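Local coordinates for protein cysteine synthase (Fusobacterium nucleatum subsp. nucleatum, PDB 5Z5C) that produces hydrogen sulfide with pyridoxal 5'-phosphate as cofactor, probably by acting on cysteine, as expected for a cysteine synthase relative, at residues B[75-80]-B[149-154]; B[159-164]-B[190-195]; B[210-215]-B[232-237]; B[279-284]-B[299-304]. All blocks are in the same frame, centred on the assembly; numbering follows the deposited sequence.

Contact 1: B[75-80]-B[149-154]; sequences EATSGN and PSQFSN. With PLP (pyridoxal-5'-phosphate), chain G.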
loop_
_atom_site.group_PDB
_atom_site.type_symbol
_atom_site.label_atom_id
_atom_site.label_comp_id
_atom_site.label_asym_id
_atom_site.label_seq_id
_atom_site.Cartn_x
_atom_site.Cartn_y
_atom_site.Cartn_z
ATOM N N GLU B 75 2.720 -13.239 -19.124
ATOM C CA GLU B 75 2.835 -14.132 -17.938
ATOM C C GLU B 75 1.471 -14.759 -17.610
ATOM O O GLU B 75 0.417 -14.319 -18.120
ATOM C CB GLU B 75 3.432 -13.346 -16.748
ATOM C CG GLU B 75 3.650 -14.058 -15.394
ATOM C CD GLU B 75 4.588 -15.248 -15.483
ATOM O OE1 GLU B 75 4.307 -16.166 -16.279
ATOM O OE2 GLU B 75 5.609 -15.262 -14.769
ATOM N N ALA B 76 1.512 -15.838 -16.837
ATOM C CA ALA B 76 0.318 -16.509 -16.321
ATOM C C ALA B 76 0.313 -16.399 -14.789
ATOM O O ALA B 76 1.239 -16.852 -14.154
ATOM C CB ALA B 76 0.306 -17.970 -16.756
ATOM N N THR B 77 -0.735 -15.780 -14.238
ATOM C CA THR B 77 -0.886 -15.438 -12.800
ATOM C C THR B 77 -2.251 -14.737 -12.636
ATOM O O THR B 77 -2.825 -14.187 -13.605
ATOM C CB THR B 77 0.248 -14.510 -12.286
ATOM O OG1 THR B 77 -0.013 -14.100 -10.938
ATOM C CG2 THR B 77 0.359 -13.226 -13.159
ATOM N N SER B 78 -2.783 -14.820 -11.428
ATOM C CA SER B 78 -3.940 -14.011 -10.990
ATOM C C SER B 78 -3.643 -13.184 -9.739
ATOM O O SER B 78 -4.527 -12.500 -9.242
ATOM C CB SER B 78 -5.144 -14.934 -10.730
ATOM O OG SER B 78 -4.821 -15.927 -9.770
ATOM N N GLY B 79 -2.388 -13.197 -9.266
ATOM C CA GLY B 79 -2.028 -12.605 -7.986
ATOM C C GLY B 79 -1.127 -11.378 -8.069
ATOM O O GLY B 79 -1.185 -10.606 -9.024
ATOM N N ASN B 80 -0.310 -11.213 -7.030
ATOM C CA ASN B 80 0.648 -10.089 -6.901
ATOM C C ASN B 80 1.691 -9.967 -8.037
ATOM O O ASN B 80 2.187 -8.887 -8.314
ATOM C CB ASN B 80 1.352 -10.180 -5.551
ATOM C CG ASN B 80 0.493 -9.685 -4.395
ATOM O OD1 ASN B 80 -0.272 -8.728 -4.536
ATOM N ND2 ASN B 80 0.634 -10.321 -3.228
ATOM N N PRO B 149 8.443 -13.406 -18.240
ATOM C CA PRO B 149 9.074 -13.410 -16.906
ATOM C C PRO B 149 9.405 -14.789 -16.343
ATOM O O PRO B 149 10.397 -14.911 -15.627
ATOM C CB PRO B 149 8.028 -12.718 -16.033
ATOM C CG PRO B 149 7.375 -11.751 -16.971
ATOM C CD PRO B 149 7.262 -12.520 -18.266
ATOM N N SER B 150 8.564 -15.784 -16.645
ATOM C CA SER B 150 8.817 -17.200 -16.310
ATOM C C SER B 150 9.083 -17.358 -14.804
ATOM O O SER B 150 10.042 -18.001 -14.378
ATOM C CB SER B 150 9.991 -17.759 -17.134
ATOM O OG SER B 150 9.841 -17.404 -18.496
ATOM N N GLN B 151 8.182 -16.753 -14.030
ATOM C CA GLN B 151 8.368 -16.480 -12.608
ATOM C C GLN B 151 8.731 -17.753 -11.857
ATOM O O GLN B 151 9.605 -17.714 -11.021
ATOM C CB GLN B 151 7.108 -15.819 -11.999
ATOM C CG GLN B 151 5.834 -16.688 -12.065
ATOM C CD GLN B 151 4.622 -16.047 -11.425
ATOM O OE1 GLN B 151 4.700 -15.510 -10.307
ATOM N NE2 GLN B 151 3.485 -16.089 -12.143
ATOM N N PHE B 152 8.070 -18.860 -12.204
ATOM C CA PHE B 152 8.294 -20.155 -11.562
ATOM C C PHE B 152 9.657 -20.841 -11.870
ATOM O O PHE B 152 10.039 -21.776 -11.167
ATOM C CB PHE B 152 7.124 -21.107 -11.882
ATOM C CG PHE B 152 5.834 -20.742 -11.188
ATOM C CD1 PHE B 152 5.681 -20.945 -9.819
ATOM C CD2 PHE B 152 4.769 -20.223 -11.903
ATOM C CE1 PHE B 152 4.494 -20.610 -9.169
ATOM C CE2 PHE B 152 3.586 -19.889 -11.264
ATOM C CZ PHE B 152 3.450 -20.079 -9.892
ATOM N N SER B 153 10.378 -20.375 -12.894
ATOM C CA SER B 153 11.700 -20.927 -13.261
ATOM C C SER B 153 12.826 -19.902 -13.424
ATOM O O SER B 153 13.969 -20.300 -13.570
ATOM C CB SER B 153 11.568 -21.699 -14.591
ATOM O OG SER B 153 10.988 -20.893 -15.602
ATOM N N ASN B 154 12.528 -18.601 -13.421
ATOM C CA ASN B 154 13.517 -17.587 -13.812
ATOM C C ASN B 154 14.433 -17.264 -12.607
ATOM O O ASN B 154 13.960 -16.862 -11.545
ATOM C CB ASN B 154 12.780 -16.328 -14.363
ATOM C CG ASN B 154 13.718 -15.286 -14.940
ATOM O OD1 ASN B 154 14.928 -15.319 -14.707
ATOM N ND2 ASN B 154 13.155 -14.333 -15.708
HETATM N N1 PLP G . 2.555 -14.365 -0.338
HETATM C C2 PLP G . 1.972 -13.568 -1.262
HETATM C C2A PLP G . 0.847 -12.633 -0.913
HETATM C C3 PLP G . 2.454 -13.613 -2.654
HETATM O O3 PLP G . 1.894 -12.840 -3.607
HETATM C C4 PLP G . 3.550 -14.539 -2.997
HETATM C C4A PLP G . 4.053 -14.618 -4.387
HETATM C C5 PLP G . 4.109 -15.357 -1.903
HETATM C C6 PLP G . 3.566 -15.222 -0.627
HETATM C C5A PLP G . 5.236 -16.323 -2.204
HETATM O O4P PLP G . 6.442 -15.672 -2.634
HETATM P P PLP G . 7.435 -16.324 -3.726
HETATM O O1P PLP G . 6.670 -16.290 -5.018
HETATM O O2P PLP G . 8.669 -15.459 -3.666
HETATM O O3P PLP G . 7.694 -17.711 -3.172
#
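Glu75 meets the turn at Pro149 to Gln151 with a single carboxylate oxygen. Glu75 OE2, beside the Pro149 ring, accepts Gln151 N at 3.1 Å through its syn lone pair, and an N-H...O angle of 157° makes the bond fairly straight. The Glu75 chain reaches there with CG anti to the backbone N (chi1 180°), then bends at the next torsion (chi2 60°) to bring CD round. Glu75 OE1 is met on its anti side by Ala76 N at 2.9 Å, which together with the first bond fixes the rotation of the buried carboxylate. The Gln151 side chain crosses that of Glu75 at about a right angle, Gln151 CG 3.1 Å from Glu75 OE2, and continues extended until Gln151 OE1 hydrogen-bonds Thr81 OG1; it also touches Thr189, a cofactor-binding residue. Past the strand, Asn80 ND2 donates to PLP O3 at 2.8 Å. The contact joins the end of strand 73-76, paired with strand 96-101, to the loop leading into helix 155-163, with helix 130-133 packed on Ala76.

Contact 2: B[159-164]-B[190-195]; sequences EAHYYG and GGTVMG. With PLP (pyridoxal-5'-phosphate), chain G.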
loop_
_atom_site.group_PDB
_atom_site.type_symbol
_atom_site.label_atom_id
_atom_site.label_comp_id
_atom_site.label_asym_id
_atom_site.label_seq_id
_atom_site.Cartn_x
_atom_site.Cartn_y
_atom_site.Cartn_z
ATOM N N GLU B 159 17.243 -14.175 -7.546
ATOM C CA GLU B 159 18.317 -13.183 -7.474
ATOM C C GLU B 159 17.818 -11.844 -6.964
ATOM O O GLU B 159 18.546 -11.164 -6.268
ATOM C CB GLU B 159 18.969 -12.904 -8.836
ATOM C CG GLU B 159 19.941 -13.959 -9.389
ATOM C CD GLU B 159 20.277 -13.746 -10.855
ATOM O OE1 GLU B 159 20.316 -12.579 -11.301
ATOM O OE2 GLU B 159 20.474 -14.747 -11.576
ATOM N N ALA B 160 16.623 -11.434 -7.403
ATOM C CA ALA B 160 16.015 -10.159 -6.935
ATOM C C ALA B 160 16.055 -10.088 -5.414
ATOM O O ALA B 160 16.496 -9.090 -4.840
ATOM C CB ALA B 160 14.590 -10.033 -7.440
ATOM N N HIS B 161 15.697 -11.195 -4.773
ATOM C CA HIS B 161 15.601 -11.256 -3.326
ATOM C C HIS B 161 16.939 -11.476 -2.648
ATOM O O HIS B 161 17.137 -11.009 -1.529
ATOM C CB HIS B 161 14.556 -12.288 -2.903
ATOM C CG HIS B 161 13.197 -11.990 -3.432
ATOM N ND1 HIS B 161 12.641 -10.733 -3.367
ATOM C CD2 HIS B 161 12.303 -12.759 -4.090
ATOM C CE1 HIS B 161 11.449 -10.753 -3.929
ATOM N NE2 HIS B 161 11.223 -11.967 -4.392
ATOM N N TYR B 162 17.885 -12.121 -3.351
ATOM C CA TYR B 162 19.277 -12.148 -2.891
ATOM C C TYR B 162 19.915 -10.747 -2.820
ATOM O O TYR B 162 20.558 -10.421 -1.828
ATOM C CB TYR B 162 20.144 -13.121 -3.772
ATOM C CG TYR B 162 21.617 -13.088 -3.443
ATOM C CD1 TYR B 162 22.128 -13.836 -2.393
ATOM C CD2 TYR B 162 22.497 -12.303 -4.179
ATOM C CE1 TYR B 162 23.476 -13.808 -2.079
ATOM C CE2 TYR B 162 23.859 -12.270 -3.871
ATOM C CZ TYR B 162 24.335 -13.025 -2.821
ATOM O OH TYR B 162 25.674 -13.001 -2.508
ATOM N N TYR B 163 19.752 -9.942 -3.881
ATOM C CA TYR B 163 20.381 -8.590 -3.982
ATOM C C TYR B 163 19.614 -7.495 -3.252
ATOM O O TYR B 163 20.200 -6.549 -2.736
ATOM C CB TYR B 163 20.657 -8.231 -5.485
ATOM C CG TYR B 163 21.770 -9.036 -6.104
ATOM C CD1 TYR B 163 23.084 -8.872 -5.687
ATOM C CD2 TYR B 163 21.509 -9.973 -7.101
ATOM C CE1 TYR B 163 24.126 -9.622 -6.256
ATOM C CE2 TYR B 163 22.543 -10.730 -7.676
ATOM C CZ TYR B 163 23.839 -10.540 -7.242
ATOM O OH TYR B 163 24.867 -11.270 -7.785
ATOM N N GLY B 164 18.294 -7.662 -3.157
ATOM C CA GLY B 164 17.403 -6.682 -2.504
ATOM C C GLY B 164 17.071 -7.004 -1.059
ATOM O O GLY B 164 17.864 -6.693 -0.159
ATOM N N GLY B 190 8.910 -19.497 -4.990
ATOM C CA GLY B 190 10.091 -19.873 -4.262
ATOM C C GLY B 190 11.191 -18.844 -4.311
ATOM O O GLY B 190 12.210 -19.004 -3.644
ATOM N N GLY B 191 10.961 -17.746 -5.026
ATOM C CA GLY B 191 12.000 -16.752 -5.194
ATOM C C GLY B 191 12.379 -16.129 -3.870
ATOM O O GLY B 191 13.541 -15.831 -3.647
ATOM N N THR B 192 11.405 -15.944 -2.988
ATOM C CA THR B 192 11.664 -15.337 -1.696
ATOM C C THR B 192 12.563 -16.204 -0.795
ATOM O O THR B 192 13.617 -15.757 -0.312
ATOM C CB THR B 192 10.326 -14.974 -0.995
ATOM O OG1 THR B 192 9.674 -13.965 -1.773
ATOM C CG2 THR B 192 10.578 -14.469 0.443
ATOM N N VAL B 193 12.162 -17.443 -0.569
ATOM C CA VAL B 193 12.949 -18.291 0.323
ATOM C C VAL B 193 14.357 -18.612 -0.200
ATOM O O VAL B 193 15.316 -18.523 0.555
ATOM C CB VAL B 193 12.189 -19.588 0.694
ATOM C CG1 VAL B 193 12.178 -20.597 -0.449
ATOM C CG2 VAL B 193 12.726 -20.202 1.963
ATOM N N MET B 194 14.477 -18.890 -1.487
ATOM C CA MET B 194 15.763 -19.206 -2.133
ATOM C C MET B 194 16.718 -18.019 -2.123
ATOM O O MET B 194 17.874 -18.160 -1.776
ATOM C CB MET B 194 15.558 -19.653 -3.585
ATOM C CG MET B 194 14.799 -20.968 -3.755
ATOM S SD MET B 194 15.606 -22.423 -3.037
ATOM C CE MET B 194 17.293 -22.181 -3.588
ATOM N N GLY B 195 16.232 -16.840 -2.502
ATOM C CA GLY B 195 17.079 -15.658 -2.582
ATOM C C GLY B 195 17.542 -15.159 -1.237
ATOM O O GLY B 195 18.722 -14.830 -1.067
HETATM N N1 PLP G . 2.555 -14.365 -0.338
HETATM C C2 PLP G . 1.972 -13.568 -1.262
HETATM C C2A PLP G . 0.847 -12.633 -0.913
HETATM C C3 PLP G . 2.454 -13.613 -2.654
HETATM O O3 PLP G . 1.894 -12.840 -3.607
HETATM C C4 PLP G . 3.550 -14.539 -2.997
HETATM C C4A PLP G . 4.053 -14.618 -4.387
HETATM C C5 PLP G . 4.109 -15.357 -1.903
HETATM C C6 PLP G . 3.566 -15.222 -0.627
HETATM C C5A PLP G . 5.236 -16.323 -2.204
HETATM O O4P PLP G . 6.442 -15.672 -2.634
HETATM P P PLP G . 7.435 -16.324 -3.726
HETATM O O1P PLP G . 6.670 -16.290 -5.018
HETATM O O2P PLP G . 8.669 -15.459 -3.666
HETATM O O3P PLP G . 7.694 -17.711 -3.172
#
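Tyr162 and Gly195 bring two helix backbones unusually close: their CA atoms are 4.2 Å apart, at a glycine with no CB to press on Tyr162 N and His161 CB. Tyr162 CA makes a C-H...O contact with Gly195 O at 3.3 Å. The segment axes approach to 7.4 Å, with a signed crossing angle of -49°. No hydrogen bond crosses the interface. The His161 ring presents its CD2 edge to Gly191 O, in plane, at 3.3 Å; His161 NE2 stands 3.6 Å from Thr192 OG1. Helix 191-196 begins in the glycine-rich turn after strand 182-186, an arrangement in which backbone amides at a helix start hold a phosphate. Gly190 N donates to PLP O3P at 2.8 Å, while PLP O2P takes two bonds from Thr192, from N at 2.9 Å and OG1 at 2.6 Å. His161 lies beside Thr192, with Met53 of helix 50-57 against it. Tyr162 CG is anti to the backbone N (chi1 174°), and the side chain leads away from helix 191-196; its hydroxyl hydrogen-bonds Glu202.

Contact 3: B[210-215]-B[232-237]; sequences CPLEPL and EGISDE. With PLP (pyridoxal-5'-phosphate), chain G.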
loop_
_atom_site.group_PDB
_atom_site.type_symbol
_atom_site.label_atom_id
_atom_site.label_comp_id
_atom_site.label_asym_id
_atom_site.label_seq_id
_atom_site.Cartn_x
_atom_site.Cartn_y
_atom_site.Cartn_z
ATOM N N CYS B 210 13.818 -22.343 6.191
ATOM C CA CYS B 210 12.719 -23.285 6.102
ATOM C C CYS B 210 11.635 -22.751 5.170
ATOM O O CYS B 210 11.059 -21.669 5.442
ATOM C CB CYS B 210 12.133 -23.554 7.494
ATOM S SG CYS B 210 13.261 -24.360 8.659
ATOM N N PRO B 211 11.346 -23.479 4.067
ATOM C CA PRO B 211 10.252 -23.065 3.210
ATOM C C PRO B 211 8.957 -23.508 3.822
ATOM O O PRO B 211 8.919 -24.516 4.575
ATOM C CB PRO B 211 10.534 -23.786 1.889
ATOM C CG PRO B 211 11.222 -25.062 2.313
ATOM C CD PRO B 211 11.978 -24.726 3.578
ATOM N N LEU B 212 7.890 -22.773 3.516
ATOM C CA LEU B 212 6.623 -23.023 4.146
ATOM C C LEU B 212 5.594 -23.407 3.109
ATOM O O LEU B 212 5.596 -22.893 1.999
ATOM C CB LEU B 212 6.212 -21.799 4.982
ATOM C CG LEU B 212 4.829 -21.794 5.655
ATOM C CD1 LEU B 212 4.818 -20.885 6.856
ATOM C CD2 LEU B 212 3.726 -21.386 4.672
ATOM N N GLU B 213 4.717 -24.327 3.487
ATOM C CA GLU B 213 3.614 -24.778 2.643
ATOM C C GLU B 213 2.360 -24.813 3.520
ATOM O O GLU B 213 2.481 -24.819 4.732
ATOM C CB GLU B 213 3.912 -26.197 2.074
ATOM C CG GLU B 213 3.758 -27.308 3.128
ATOM C CD GLU B 213 4.314 -28.681 2.761
ATOM O OE1 GLU B 213 4.611 -28.919 1.572
ATOM O OE2 GLU B 213 4.432 -29.533 3.668
ATOM N N PRO B 214 1.169 -24.841 2.924
ATOM C CA PRO B 214 -0.048 -25.139 3.678
ATOM C C PRO B 214 -0.197 -26.642 3.988
ATOM O O PRO B 214 -0.022 -27.476 3.123
ATOM C CB PRO B 214 -1.176 -24.703 2.744
ATOM C CG PRO B 214 -0.558 -24.454 1.432
ATOM C CD PRO B 214 0.916 -24.690 1.498
ATOM N N LEU B 215 -0.520 -26.971 5.228
ATOM C CA LEU B 215 -0.872 -28.342 5.635
ATOM C C LEU B 215 -2.041 -28.941 4.829
ATOM O O LEU B 215 -2.072 -30.160 4.602
ATOM C CB LEU B 215 -1.218 -28.321 7.113
ATOM C CG LEU B 215 -1.300 -29.642 7.871
ATOM C CD1 LEU B 215 0.013 -30.412 7.774
ATOM C CD2 LEU B 215 -1.647 -29.354 9.327
ATOM N N GLU B 232 -3.544 -17.459 0.020
ATOM C CA GLU B 232 -3.320 -16.861 -1.289
ATOM C C GLU B 232 -1.842 -16.471 -1.490
ATOM O O GLU B 232 -1.180 -15.936 -0.589
ATOM C CB GLU B 232 -4.283 -15.680 -1.525
ATOM C CG GLU B 232 -5.744 -16.132 -1.568
ATOM C CD GLU B 232 -6.746 -15.044 -1.921
ATOM O OE1 GLU B 232 -6.530 -14.316 -2.917
ATOM O OE2 GLU B 232 -7.776 -14.948 -1.217
ATOM N N GLY B 233 -1.331 -16.805 -2.664
ATOM C CA GLY B 233 0.036 -16.516 -3.046
ATOM C C GLY B 233 1.013 -17.665 -2.869
ATOM O O GLY B 233 2.083 -17.609 -3.466
ATOM N N ILE B 234 0.712 -18.663 -2.020
ATOM C CA ILE B 234 1.616 -19.824 -1.876
ATOM C C ILE B 234 0.981 -21.140 -2.355
ATOM O O ILE B 234 -0.246 -21.291 -2.366
ATOM C CB ILE B 234 2.197 -19.992 -0.453
ATOM C CG1 ILE B 234 1.113 -20.354 0.582
ATOM C CG2 ILE B 234 2.980 -18.738 -0.046
ATOM C CD1 ILE B 234 1.683 -20.909 1.872
ATOM N N SER B 235 1.862 -22.074 -2.729
ATOM C CA SER B 235 1.509 -23.395 -3.279
ATOM C C SER B 235 0.161 -23.466 -4.046
ATOM O O SER B 235 -0.860 -23.922 -3.547
ATOM C CB SER B 235 1.594 -24.442 -2.168
ATOM O OG SER B 235 0.603 -24.203 -1.185
ATOM N N ASP B 236 0.176 -22.961 -5.259
ATOM C CA ASP B 236 -1.019 -22.980 -6.085
ATOM C C ASP B 236 -0.955 -23.996 -7.245
ATOM O O ASP B 236 -1.912 -24.056 -8.026
ATOM C CB ASP B 236 -1.305 -21.571 -6.607
ATOM C CG ASP B 236 -0.311 -21.115 -7.664
ATOM O OD1 ASP B 236 0.690 -21.852 -7.914
ATOM O OD2 ASP B 236 -0.521 -20.017 -8.240
ATOM N N GLU B 237 0.133 -24.780 -7.372
ATOM C CA GLU B 237 0.345 -25.542 -8.615
ATOM C C GLU B 237 1.219 -26.814 -8.594
ATOM O O GLU B 237 0.770 -27.861 -9.050
ATOM C CB GLU B 237 0.850 -24.591 -9.722
ATOM C CG GLU B 237 0.301 -24.918 -11.107
ATOM C CD GLU B 237 -1.175 -24.586 -11.249
ATOM O OE1 GLU B 237 -1.566 -23.450 -10.907
ATOM O OE2 GLU B 237 -1.944 -25.461 -11.701
HETATM N N1 PLP G . 2.555 -14.365 -0.338
HETATM C C2 PLP G . 1.972 -13.568 -1.262
HETATM C C2A PLP G . 0.847 -12.633 -0.913
HETATM C C3 PLP G . 2.454 -13.613 -2.654
HETATM O O3 PLP G . 1.894 -12.840 -3.607
HETATM C C4 PLP G . 3.550 -14.539 -2.997
HETATM C C4A PLP G . 4.053 -14.618 -4.387
HETATM C C5 PLP G . 4.109 -15.357 -1.903
HETATM C C6 PLP G . 3.566 -15.222 -0.627
HETATM C C5A PLP G . 5.236 -16.323 -2.204
HETATM O O4P PLP G . 6.442 -15.672 -2.634
HETATM P P PLP G . 7.435 -16.324 -3.726
HETATM O O1P PLP G . 6.670 -16.290 -5.018
HETATM O O2P PLP G . 8.669 -15.459 -3.666
HETATM O O3P PLP G . 7.694 -17.711 -3.172
#
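Glu213, whose backbone C lies 4.3 Å from Ile234 CD1, has a carboxylate oxygen gripped by a helix start: its OE1 accepts Ser221 N and, more weakly, Leu220 N. That buried carboxylate leads away from segment 232-237. The sound contacts across the segments are apolar, with Ser235 beside Pro214. Ile234 CD1 is the point of meeting, 3.5 Å from Leu212 CD2, tighter than a usual carbon contact, and 3.9 Å from Pro214 CD. Ile234 CG1 sits between the backbone N and carbonyl carbon (chi1 67°), and the extended next torsion (chi2 163°) carries CD1 to strand 210-214, while Ile234 CG2 comes within 3.6 Å of PLP C6. The Leu212 side chain also bears on Val252 and Val254 of the adjoining strand. Gly233, whose positive phi (98°) suits a residue without CB, has its O 3.4 Å from PLP C5, on the same side of the pyridine plane as Ile234 CG2. With no hydrogen bond across the segments, their contact rests on van der Waals packing against the four-stranded parallel sheet.

Contact 4: B[279-284]-B[299-304]; sequences ANFIGA and TVFPDD. With PLP (pyridoxal-5'-phosphate), chain G.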
loop_
_atom_site.group_PDB
_atom_site.type_symbol
_atom_site.label_atom_id
_atom_site.label_comp_id
_atom_site.label_asym_id
_atom_site.label_seq_id
_atom_site.Cartn_x
_atom_site.Cartn_y
_atom_site.Cartn_z
ATOM N N ALA B 279 0.483 -16.853 7.919
ATOM C CA ALA B 279 1.135 -18.138 7.709
ATOM C C ALA B 279 2.595 -18.079 8.090
ATOM O O ALA B 279 3.064 -18.891 8.904
ATOM C CB ALA B 279 0.992 -18.598 6.249
ATOM N N ASN B 280 3.305 -17.095 7.540
ATOM C CA ASN B 280 4.727 -16.865 7.875
ATOM C C ASN B 280 4.996 -16.629 9.349
ATOM O O ASN B 280 6.035 -17.053 9.846
ATOM C CB ASN B 280 5.311 -15.686 7.043
ATOM C CG ASN B 280 5.523 -16.061 5.595
ATOM O OD1 ASN B 280 5.450 -17.236 5.266
ATOM N ND2 ASN B 280 5.786 -15.084 4.725
ATOM N N PHE B 281 4.112 -15.911 10.036
ATOM C CA PHE B 281 4.284 -15.651 11.439
ATOM C C PHE B 281 4.260 -16.976 12.241
ATOM O O PHE B 281 5.150 -17.214 13.087
ATOM C CB PHE B 281 3.196 -14.713 11.967
ATOM C CG PHE B 281 3.447 -14.239 13.379
ATOM C CD1 PHE B 281 3.038 -15.024 14.488
ATOM C CD2 PHE B 281 4.092 -13.047 13.613
ATOM C CE1 PHE B 281 3.267 -14.590 15.786
ATOM C CE2 PHE B 281 4.333 -12.612 14.908
ATOM C CZ PHE B 281 3.899 -13.364 15.993
ATOM N N ILE B 282 3.240 -17.798 11.946
ATOM C CA ILE B 282 3.058 -19.105 12.574
ATOM C C ILE B 282 4.265 -19.952 12.225
ATOM O O ILE B 282 4.865 -20.561 13.103
ATOM C CB ILE B 282 1.763 -19.825 12.104
ATOM C CG1 ILE B 282 0.477 -19.155 12.639
ATOM C CG2 ILE B 282 1.829 -21.281 12.456
ATOM C CD1 ILE B 282 0.478 -18.846 14.124
ATOM N N GLY B 283 4.631 -19.953 10.942
ATOM C CA GLY B 283 5.854 -20.588 10.461
ATOM C C GLY B 283 7.073 -20.281 11.280
ATOM O O GLY B 283 7.772 -21.189 11.761
ATOM N N ALA B 284 7.326 -19.000 11.464
ATOM C CA ALA B 284 8.488 -18.553 12.174
ATOM C C ALA B 284 8.484 -19.007 13.659
ATOM O O ALA B 284 9.556 -19.206 14.261
ATOM C CB ALA B 284 8.533 -17.034 12.106
ATOM N N THR B 299 11.039 -13.325 9.349
ATOM C CA THR B 299 10.208 -13.658 8.222
ATOM C C THR B 299 9.785 -12.385 7.432
ATOM O O THR B 299 10.349 -11.331 7.649
ATOM C CB THR B 299 9.054 -14.543 8.678
ATOM O OG1 THR B 299 8.364 -15.024 7.538
ATOM C CG2 THR B 299 8.110 -13.819 9.659
ATOM N N VAL B 300 8.849 -12.533 6.511
ATOM C CA VAL B 300 8.300 -11.432 5.737
ATOM C C VAL B 300 6.774 -11.475 5.721
ATOM O O VAL B 300 6.168 -12.543 5.819
ATOM C CB VAL B 300 8.829 -11.393 4.264
ATOM C CG1 VAL B 300 10.359 -11.423 4.224
ATOM C CG2 VAL B 300 8.248 -12.536 3.454
ATOM N N PHE B 301 6.185 -10.292 5.639
ATOM C CA PHE B 301 4.792 -10.098 5.382
ATOM C C PHE B 301 4.669 -9.621 3.940
ATOM O O PHE B 301 4.937 -8.469 3.639
ATOM C CB PHE B 301 4.228 -9.010 6.318
ATOM C CG PHE B 301 4.170 -9.375 7.807
ATOM C CD1 PHE B 301 4.242 -10.696 8.242
ATOM C CD2 PHE B 301 3.975 -8.369 8.767
ATOM C CE1 PHE B 301 4.108 -11.009 9.604
ATOM C CE2 PHE B 301 3.877 -8.662 10.118
ATOM C CZ PHE B 301 3.947 -9.997 10.525
ATOM N N PRO B 302 4.288 -10.500 3.025
ATOM C CA PRO B 302 4.405 -10.121 1.606
ATOM C C PRO B 302 3.435 -9.079 1.053
ATOM O O PRO B 302 3.751 -8.439 0.051
ATOM C CB PRO B 302 4.181 -11.446 0.886
ATOM C CG PRO B 302 4.544 -12.487 1.886
ATOM C CD PRO B 302 4.037 -11.943 3.172
ATOM N N ASP B 303 2.262 -8.937 1.659
ATOM C CA ASP B 303 1.296 -7.940 1.217
ATOM C C ASP B 303 0.337 -7.494 2.330
ATOM O O ASP B 303 0.381 -8.047 3.457
ATOM C CB ASP B 303 0.603 -8.364 -0.087
ATOM C CG ASP B 303 -0.421 -9.460 0.080
ATOM O OD1 ASP B 303 -0.550 -9.999 1.219
ATOM O OD2 ASP B 303 -1.091 -9.796 -0.940
ATOM N N ASP B 304 -0.490 -6.487 2.036
ATOM C CA ASP B 304 -1.417 -5.960 3.051
ATOM C C ASP B 304 -2.782 -6.694 2.942
ATOM O O ASP B 304 -2.935 -7.595 2.151
ATOM C CB ASP B 304 -1.480 -4.419 3.095
ATOM C CG ASP B 304 -2.253 -3.761 1.965
ATOM O OD1 ASP B 304 -3.007 -4.462 1.231
ATOM O OD2 ASP B 304 -2.149 -2.475 1.827
HETATM N N1 PLP G . 2.555 -14.365 -0.338
HETATM C C2 PLP G . 1.972 -13.568 -1.262
HETATM C C2A PLP G . 0.847 -12.633 -0.913
HETATM C C3 PLP G . 2.454 -13.613 -2.654
HETATM O O3 PLP G . 1.894 -12.840 -3.607
HETATM C C4 PLP G . 3.550 -14.539 -2.997
HETATM C C4A PLP G . 4.053 -14.618 -4.387
HETATM C C5 PLP G . 4.109 -15.357 -1.903
HETATM C C6 PLP G . 3.566 -15.222 -0.627
HETATM C C5A PLP G . 5.236 -16.323 -2.204
HETATM O O4P PLP G . 6.442 -15.672 -2.634
HETATM P P PLP G . 7.435 -16.324 -3.726
HETATM O O1P PLP G . 6.670 -16.290 -5.018
HETATM O O2P PLP G . 8.669 -15.459 -3.666
HETATM O O3P PLP G . 7.694 -17.711 -3.172
#
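Asn280 spans the gap from helix 275-288 to segment 299-304 with one nearly straight bond, Asn280 ND2 to Val300 O at 2.8 Å with an N-H...O angle of 169°. The acceptor lies close to the amide plane of Asn280, whereas the donor is tilted out of the Val300 carbonyl plane. Asn280 CG is anti to the carbonyl carbon (chi1 -73°), and a small chi2 then turns ND2 to Val300 O; the other end of the amide, OD1, accepts Gly186 N, so both ends of this buried amide are paired and its flip state is defined. Thr299 OG1 is anti to the backbone N (chi1 -171°) and lies 3.2 Å from Asn280 CB, while its hydrogen bond goes to Val184 O. The Thr299 methyl takes the crowded position, CG2 4.1 Å from Ala284 CB. Helix 275-288 leads to strand 297-298 of the four-stranded parallel sheet, as in the fold-type II PLP enzymes, and the chain after that strand returns to the cofactor. Phe281 CD2 approaches the edge of the Phe301 ring at CZ, 4.3 Å away, and the Phe281 ring also makes an edge-to-face contact with Phe27. Pro302 CD is 3.9 Å from Asn280 ND2, and Pro302 CG lies 3.5 Å from PLP N1, across the pyridine plane from Gly233 O. Asp303 OD2, 3.4 Å from PLP C2A, receives Tyr308 OH.

Overall arrangement
Followed from the N terminus, the four contacts close loops in series, none nesting or crossing. Contact 1 closes the first and longest, 68 residues between its segments, holding the three-stranded parallel sheet to the loop before helix 155-163. Contact 2 then packs that helix on helix 191-196, contact 3 joins strand 210-214 of the four-stranded sheet to the loop after helix 219-222, and contact 4 ties helix 275-288 to the chain beyond strand 297-298. All four touch PLP. Cross-links are short: Asn80 with Asp303 joins contacts 1 and 4 by a probable hydrogen bond, Val193 packs on Pro211 between contacts 2 and 3, and Leu212 CD1 lies 3.4 Å from Ala279 O between contacts 3 and 4.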